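GTP-binding protein (Sulfolobus solfataricus P2, PDB 2QTF) hydrolyses GTP as a magnesium-dependent, GTP-specific GTPase that associates with the 50S ribosomal subunit and may act in protein synthesis or ribosome biogenesis. Local coordinates at residues Lys86-Leu91 with Gly239-Ile244; Leu91-Ala95 with Ile107-Arg111; Glu115-Lys120 with Thr145-Lys150. One frame throughout, in Å; residues are numbered along the deposited sequence.

Contact 1. Residues Lys86-Leu91 with Gly239-Ile244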
# COMPACT_ATOMS: atom_id res chain seq x y z
N LYS A 86 -8.49 7.31 8.26
CA LYS A 86 -8.02 6.05 7.68
C LYS A 86 -8.40 5.91 6.20
O LYS A 86 -7.61 5.39 5.41
CB LYS A 86 -8.70 4.85 8.38
CG LYS A 86 -8.26 3.51 7.74
CD LYS A 86 -8.89 2.36 8.61
CE LYS A 86 -8.67 1.01 7.94
NZ LYS A 86 -9.75 -0.07 8.32
N ILE A 87 -9.57 6.41 5.86
CA ILE A 87 -10.04 6.43 4.46
C ILE A 87 -9.15 7.32 3.59
O ILE A 87 -8.73 6.89 2.57
CB ILE A 87 -11.55 6.76 4.34
CG1 ILE A 87 -12.31 5.60 5.03
CG2 ILE A 87 -11.97 7.09 2.91
CD1 ILE A 87 -13.58 5.37 4.57
N LEU A 88 -8.96 8.56 3.98
CA LEU A 88 -8.15 9.48 3.18
C LEU A 88 -6.68 9.00 3.12
O LEU A 88 -6.02 9.19 2.09
CB LEU A 88 -8.27 10.90 3.77
CG LEU A 88 -9.64 11.62 3.59
CD1 LEU A 88 -9.49 13.10 4.10
CD2 LEU A 88 -10.11 11.55 2.14
N LEU A 89 -6.17 8.37 4.17
CA LEU A 89 -4.82 7.83 4.13
C LEU A 89 -4.70 6.76 3.06
O LEU A 89 -3.71 6.67 2.29
CB LEU A 89 -4.37 7.29 5.55
CG LEU A 89 -3.04 6.46 5.59
CD1 LEU A 89 -1.88 7.37 5.35
CD2 LEU A 89 -2.77 5.61 6.91
N LEU A 90 -5.63 5.81 3.06
CA LEU A 90 -5.48 4.70 2.07
C LEU A 90 -5.70 5.28 0.68
O LEU A 90 -5.05 4.79 -0.27
CB LEU A 90 -6.56 3.57 2.29
CG LEU A 90 -6.38 2.86 3.63
CD1 LEU A 90 -7.54 1.88 4.06
CD2 LEU A 90 -5.07 2.17 3.72
N LEU A 91 -6.62 6.26 0.51
CA LEU A 91 -6.78 6.86 -0.82
C LEU A 91 -5.46 7.58 -1.27
O LEU A 91 -5.09 7.55 -2.46
CB LEU A 91 -8.00 7.86 -0.90
CG LEU A 91 -9.36 7.08 -0.87
CD1 LEU A 91 -10.44 8.11 -0.55
CD2 LEU A 91 -9.48 6.37 -2.27
N GLY A 239 -8.47 -5.40 5.58
CA GLY A 239 -9.51 -4.51 6.18
C GLY A 239 -9.84 -3.29 5.32
O GLY A 239 -10.01 -2.18 5.84
N ILE A 240 -9.98 -3.46 4.01
CA ILE A 240 -10.19 -2.21 3.20
C ILE A 240 -11.64 -1.71 3.46
O ILE A 240 -12.58 -2.49 3.31
CB ILE A 240 -10.04 -2.52 1.77
CG1 ILE A 240 -8.58 -2.99 1.57
CG2 ILE A 240 -10.22 -1.22 0.86
CD1 ILE A 240 -8.35 -3.64 0.20
N PRO A 241 -11.79 -0.46 3.90
CA PRO A 241 -13.13 0.10 4.03
C PRO A 241 -13.90 -0.01 2.74
O PRO A 241 -13.38 0.27 1.67
CB PRO A 241 -12.85 1.59 4.27
CG PRO A 241 -11.46 1.64 4.94
CD PRO A 241 -10.73 0.52 4.25
N PRO A 242 -15.20 -0.38 2.82
CA PRO A 242 -16.03 -0.64 1.63
C PRO A 242 -16.09 0.49 0.66
O PRO A 242 -16.22 0.26 -0.49
CB PRO A 242 -17.47 -0.88 2.23
CG PRO A 242 -17.41 -0.30 3.58
CD PRO A 242 -15.97 -0.50 4.09
N GLN A 243 -16.07 1.73 1.14
CA GLN A 243 -16.15 2.96 0.28
C GLN A 243 -15.01 3.00 -0.75
O GLN A 243 -15.17 3.70 -1.78
CB GLN A 243 -15.83 4.30 1.11
CG GLN A 243 -16.77 4.73 2.18
CD GLN A 243 -16.48 4.11 3.56
OE1 GLN A 243 -16.14 2.89 3.73
NE2 GLN A 243 -16.69 4.94 4.59
N ILE A 244 -13.87 2.38 -0.43
CA ILE A 244 -12.67 2.55 -1.31
C ILE A 244 -12.26 1.25 -1.99
O ILE A 244 -11.19 1.14 -2.53
CB ILE A 244 -11.45 3.25 -0.59
CG1 ILE A 244 -10.92 2.43 0.58
CG2 ILE A 244 -11.97 4.61 -0.06
CD1 ILE A 244 -9.68 3.04 1.30
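K86 and G239 make the polar link of this interface, which illustrates how an N-terminal domain can be joined to a G domain by one peripheral hydrogen bond laid beside an apolar core. K86 NZ donates to G239 O over 3.3 Å, a rather long bond that lies in the carbonyl plane with a C=O...N angle of 153°. With CG anti to the backbone N (chi1 177°) and an extended chain beyond it, the lysine crosses P241 obliquely, CE nearest its CG, on its way to that oxygen.

The apolar contacts centre on P241 and I244. L90 presses CD1 against P241 CD at 3.5 Å, while I87 runs past the proline ring in the opposite sense, its CD1 3.9 Å from P241 CB. The same CD1 abuts the Q243 amide, the two side chains crossing at about a right angle. I244 holds CG1 in the crowded position between backbone N and carbonyl carbon (chi1 63°), which sends CD1 to within 3.3 Å of L90 CB, a tight fit. Its other branch, CG2, lies 3.7 Å from L91 CG and also meets I87 CG2. A backbone bond from I244 N to P241 O, 3.0 Å long, closes the turn that presents both residues.

The loop lies just beyond the predicted GTP-binding residues D232 to G235, and I244 is the N-cap residue before helix 245-253. Helix 86-97 follows edge strand 82-84 of the parallel sheet; L90 also touches L19 of helix 13-22, and I87 touches Y114 of helix 101-121.

Contact 2. Residues Leu91-Ala95 with Ile107-Arg111. With CD (cadmium ion), chain B.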
# COMPACT_ATOMS: atom_id res chain seq x y z
N LEU A 91 -6.62 6.26 0.51
CA LEU A 91 -6.78 6.86 -0.82
C LEU A 91 -5.46 7.58 -1.27
O LEU A 91 -5.09 7.55 -2.46
CB LEU A 91 -8.00 7.86 -0.90
CG LEU A 91 -9.36 7.08 -0.87
CD1 LEU A 91 -10.44 8.11 -0.55
CD2 LEU A 91 -9.48 6.37 -2.27
N GLU A 92 -4.77 8.22 -0.31
CA GLU A 92 -3.39 8.77 -0.62
C GLU A 92 -2.39 7.70 -1.12
O GLU A 92 -1.71 7.92 -2.13
CB GLU A 92 -2.83 9.55 0.63
CG GLU A 92 -1.47 10.21 0.29
CD GLU A 92 -1.73 11.55 -0.47
OE1 GLU A 92 -2.96 11.95 -0.48
OE2 GLU A 92 -0.77 12.22 -0.98
N ILE A 93 -2.33 6.52 -0.44
CA ILE A 93 -1.49 5.37 -0.86
C ILE A 93 -1.85 5.00 -2.30
O ILE A 93 -1.00 4.86 -3.18
CB ILE A 93 -1.71 4.16 0.09
CG1 ILE A 93 -1.22 4.53 1.48
CG2 ILE A 93 -1.06 2.87 -0.52
CD1 ILE A 93 -1.58 3.50 2.53
N PHE A 94 -3.13 4.95 -2.56
CA PHE A 94 -3.59 4.53 -3.93
C PHE A 94 -3.15 5.56 -4.96
O PHE A 94 -2.61 5.19 -6.02
CB PHE A 94 -5.11 4.28 -4.00
CG PHE A 94 -5.67 3.26 -2.97
CD1 PHE A 94 -4.87 2.33 -2.34
CD2 PHE A 94 -7.07 3.19 -2.80
CE1 PHE A 94 -5.40 1.46 -1.38
CE2 PHE A 94 -7.67 2.26 -1.85
CZ PHE A 94 -6.83 1.41 -1.15
N ALA A 95 -3.36 6.84 -4.65
CA ALA A 95 -3.02 7.94 -5.55
C ALA A 95 -1.51 7.88 -5.89
O ALA A 95 -1.10 8.21 -6.98
CB ALA A 95 -3.40 9.28 -4.86
N ILE A 107 -10.12 6.95 -7.71
CA ILE A 107 -9.61 7.59 -6.47
C ILE A 107 -10.26 8.97 -6.30
O ILE A 107 -10.72 9.34 -5.25
CB ILE A 107 -8.01 7.71 -6.53
CG1 ILE A 107 -7.43 6.27 -6.44
CG2 ILE A 107 -7.49 8.70 -5.32
CD1 ILE A 107 -6.03 6.07 -7.03
N GLU A 108 -10.33 9.74 -7.36
CA GLU A 108 -10.88 11.06 -7.23
C GLU A 108 -12.41 10.95 -6.88
O GLU A 108 -12.95 11.75 -6.08
CB GLU A 108 -10.80 11.82 -8.56
CG GLU A 108 -11.42 13.26 -8.20
CD GLU A 108 -11.42 14.22 -9.29
OE1 GLU A 108 -11.76 15.40 -8.95
OE2 GLU A 108 -11.09 13.80 -10.45
N LEU A 109 -13.08 10.01 -7.53
CA LEU A 109 -14.53 9.69 -7.25
C LEU A 109 -14.72 9.38 -5.75
O LEU A 109 -15.57 9.96 -5.07
CB LEU A 109 -14.97 8.48 -8.12
CG LEU A 109 -16.47 8.08 -7.84
CD1 LEU A 109 -17.47 9.29 -8.14
CD2 LEU A 109 -16.81 6.85 -8.70
N ALA A 110 -13.89 8.49 -5.20
CA ALA A 110 -13.98 8.16 -3.76
C ALA A 110 -13.69 9.36 -2.86
O ALA A 110 -14.32 9.54 -1.78
CB ALA A 110 -13.06 6.97 -3.41
N ARG A 111 -12.66 10.17 -3.21
CA ARG A 111 -12.40 11.42 -2.41
C ARG A 111 -13.62 12.39 -2.44
O ARG A 111 -13.97 12.99 -1.43
CB ARG A 111 -11.14 12.09 -2.98
CG ARG A 111 -9.85 11.36 -2.61
CD ARG A 111 -8.60 12.02 -3.36
NE ARG A 111 -7.37 11.56 -2.71
CZ ARG A 111 -6.16 11.77 -3.23
NH1 ARG A 111 -6.05 12.32 -4.46
NH2 ARG A 111 -5.13 11.55 -2.48
CD CD B . -2.05 13.97 -1.49
O HOH W 1 -4.21 14.60 -0.45
O HOH W 2 -1.24 14.69 0.88
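E92 meets the R111 guanidinium at its edge: E92 OE1 lies near the guanidinium plane, 3.0 Å from R111 NH2, although the carboxylate is turned 39° from that plane. Over one face, offset toward the rim, sits CG2 of I107, one turn earlier on the arginine's own helix. A95 CB approaches R111 NH2 obliquely, at 3.7 Å. With its CG beside the backbone N and anti to the carbonyl carbon (chi1 -74°), the arginine sets R111 CG 3.9 Å from L91 CD1; from there the chain, extended to NE, runs past L91 in the opposite direction. With an alanine in place of R111, E92 OE1 would probably lose its neighbouring positive charge and L91 CD1 the methylene that flanks it.

Between the helices the contact is apolar. L91 CD2 rests on A110 CB at 3.8 Å, and I107 pushes CD1 against F94 CB at 3.6 Å, while the phenylalanine ring leads off toward A247 and T251 of helix 245-253. Residues 91-95 and 107-111 run antiparallel at 160°, their axes 10.4 Å apart at closest; the helices that hold them follow each other in the chain, an example of a helical hairpin with an apolar seam and a charged margin. A95 O is bound by K104 NZ near the turn that joins them.

At that margin E92 grips a cadmium ion with both oxygens, OE1 at 2.4 Å and OE2 at 2.2 Å, and two waters add to the metal's shell. OE1 faces two positive centres, the metal and the arginine, which together would be expected to keep the carboxylate ionised and restrain its rotation.

Contact 3. Residues Glu115-Lys120 with Thr145-Lys150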
# COMPACT_ATOMS: atom_id res chain seq x y z
N GLU A 115 -16.07 13.67 0.71
CA GLU A 115 -16.21 15.05 1.12
C GLU A 115 -17.68 15.44 1.21
O GLU A 115 -17.98 16.38 1.87
CB GLU A 115 -15.68 16.01 0.03
CG GLU A 115 -14.49 16.83 0.17
CD GLU A 115 -14.01 17.13 1.60
OE1 GLU A 115 -13.14 16.37 1.95
OE2 GLU A 115 -14.34 18.14 2.26
N LEU A 116 -18.59 14.81 0.46
CA LEU A 116 -20.01 15.27 0.51
C LEU A 116 -20.65 15.40 1.93
O LEU A 116 -21.29 16.41 2.18
CB LEU A 116 -20.92 14.32 -0.30
CG LEU A 116 -21.03 14.57 -1.81
CD1 LEU A 116 -22.09 13.60 -2.44
CD2 LEU A 116 -21.44 16.07 -2.06
N PRO A 117 -20.52 14.37 2.79
CA PRO A 117 -21.05 14.46 4.19
C PRO A 117 -20.38 15.56 4.97
O PRO A 117 -21.01 16.20 5.82
CB PRO A 117 -20.73 13.10 4.79
CG PRO A 117 -20.35 12.20 3.61
CD PRO A 117 -19.85 13.08 2.54
N ILE A 118 -19.11 15.87 4.65
CA ILE A 118 -18.48 17.03 5.28
C ILE A 118 -19.10 18.39 4.82
O ILE A 118 -19.42 19.27 5.65
CB ILE A 118 -16.91 17.05 5.02
CG1 ILE A 118 -16.35 15.69 5.46
CG2 ILE A 118 -16.32 18.20 5.78
CD1 ILE A 118 -14.87 15.49 5.11
N ILE A 119 -19.27 18.56 3.53
CA ILE A 119 -19.86 19.79 3.03
C ILE A 119 -21.31 19.96 3.59
O ILE A 119 -21.72 21.07 3.99
CB ILE A 119 -19.98 19.73 1.50
CG1 ILE A 119 -18.58 19.67 0.82
CG2 ILE A 119 -20.74 20.97 1.00
CD1 ILE A 119 -18.69 19.23 -0.67
N LYS A 120 -22.08 18.89 3.59
CA LYS A 120 -23.45 18.90 4.08
C LYS A 120 -23.50 19.32 5.54
O LYS A 120 -24.37 20.12 5.92
CB LYS A 120 -24.11 17.52 3.89
CG LYS A 120 -24.42 17.17 2.39
CD LYS A 120 -25.13 15.81 2.13
CE LYS A 120 -25.33 15.58 0.63
NZ LYS A 120 -25.75 14.16 0.35
N THR A 145 -22.04 24.43 -3.26
CA THR A 145 -20.83 23.60 -3.19
C THR A 145 -21.26 22.16 -3.27
O THR A 145 -20.68 21.38 -4.00
CB THR A 145 -20.03 23.87 -1.95
OG1 THR A 145 -19.65 25.25 -1.95
CG2 THR A 145 -18.67 23.07 -1.99
N ILE A 146 -22.37 21.82 -2.61
CA ILE A 146 -22.93 20.48 -2.77
C ILE A 146 -23.25 20.12 -4.20
O ILE A 146 -22.90 19.02 -4.63
CB ILE A 146 -24.22 20.27 -1.96
CG1 ILE A 146 -23.85 20.17 -0.51
CG2 ILE A 146 -24.76 18.94 -2.30
CD1 ILE A 146 -23.39 18.73 -0.16
N LYS A 147 -23.89 21.04 -4.96
CA LYS A 147 -24.23 20.67 -6.30
C LYS A 147 -22.97 20.54 -7.16
O LYS A 147 -22.90 19.72 -8.06
CB LYS A 147 -25.31 21.66 -6.93
CG LYS A 147 -26.63 21.68 -6.13
CD LYS A 147 -27.59 22.84 -6.55
CE LYS A 147 -28.60 22.43 -7.67
NZ LYS A 147 -29.87 21.69 -7.23
N PHE A 148 -21.99 21.40 -6.93
CA PHE A 148 -20.76 21.38 -7.69
C PHE A 148 -20.07 20.00 -7.58
O PHE A 148 -19.63 19.42 -8.58
CB PHE A 148 -19.85 22.49 -7.18
CG PHE A 148 -18.49 22.55 -7.86
CD1 PHE A 148 -18.35 23.00 -9.15
CD2 PHE A 148 -17.32 22.18 -7.15
CE1 PHE A 148 -17.08 23.09 -9.74
CE2 PHE A 148 -16.04 22.24 -7.74
CZ PHE A 148 -15.94 22.67 -9.03
N TYR A 149 -19.96 19.49 -6.35
CA TYR A 149 -19.35 18.16 -6.11
C TYR A 149 -20.16 17.04 -6.76
O TYR A 149 -19.59 16.16 -7.42
CB TYR A 149 -19.20 17.90 -4.59
CG TYR A 149 -17.91 18.57 -4.01
CD1 TYR A 149 -17.78 19.98 -3.93
CD2 TYR A 149 -16.81 17.80 -3.63
CE1 TYR A 149 -16.60 20.60 -3.43
CE2 TYR A 149 -15.62 18.42 -3.16
CZ TYR A 149 -15.53 19.81 -3.05
OH TYR A 149 -14.31 20.38 -2.55
N LYS A 150 -21.49 17.06 -6.59
CA LYS A 150 -22.33 16.04 -7.26
C LYS A 150 -22.17 16.04 -8.76
O LYS A 150 -22.10 14.96 -9.36
CB LYS A 150 -23.80 16.11 -6.82
CG LYS A 150 -23.98 16.01 -5.28
CD LYS A 150 -25.44 16.29 -4.79
CE LYS A 150 -25.82 15.47 -3.54
NZ LYS A 150 -27.27 15.71 -3.12
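E115 carries a polar end at this contact: its OE1 forms a salt bridge with R75 of helix 68-78, while E115 CG lies obliquely beside the tyrosine ring of the other helix, 3.9 Å from Y149 CE2. The motif is an antiparallel helix pair, residues 115-120 against 145-150, with the axes of these segments 10.0 Å apart and running at 169°; most of the chain that connects the two helices is not modelled.

The pairing is a worked case of aliphatic branches filling the seam between helices. I119 sets CD1 over the centre of the Y149 ring, 3.5 Å from the centroid and 14° off the normal, a CH-pi contact. Its other branch lies anti to the backbone N (chi1 of CG1 -64°), which directs I119 CG2 to I146 CG1 at 3.5 Å as the two isoleucines slide past each other. One turn back, L116 touches both I146 CD1 and Y149 CB with CD2, 3.8 Å from each. T145 adds its methyl beside I119 CD1. I119 N also bonds to E115 O, so that successive turns of one helix meet the same tyrosine.

This seam lies at the surface, away from the annotated nucleotide site, and joins the two helices of the middle region. At its margin the exposed chains of K120 and K150 cross at about a right angle, and the like-charged K120 NZ and K150 NZ stand 4.1 Å apart.

In the fold
Contacts 1 and 2 lie close to the middle of the chain, their centres about 11 and 12 Å from its centre, the first buried and the second partly so; contact 3 is at the surface, its centre about 28 Å out. Contacts 1 and 2 share L91 and helix 86-97 and touch directly, as where I244 O packs on F94 CE2. Contacts 2 and 3 share helix 101-121, which leads outward to helix 145-164. Only contact 1 joins the N-terminal region to the G domain, through a loop; the others pair antiparallel helices. All have apolar interiors, that of contact 3 including a tyrosine ring, but their polar margins differ: a lysine-carbonyl bond, a metal-bound carboxylate beside an arginine, and two neighbouring lysines.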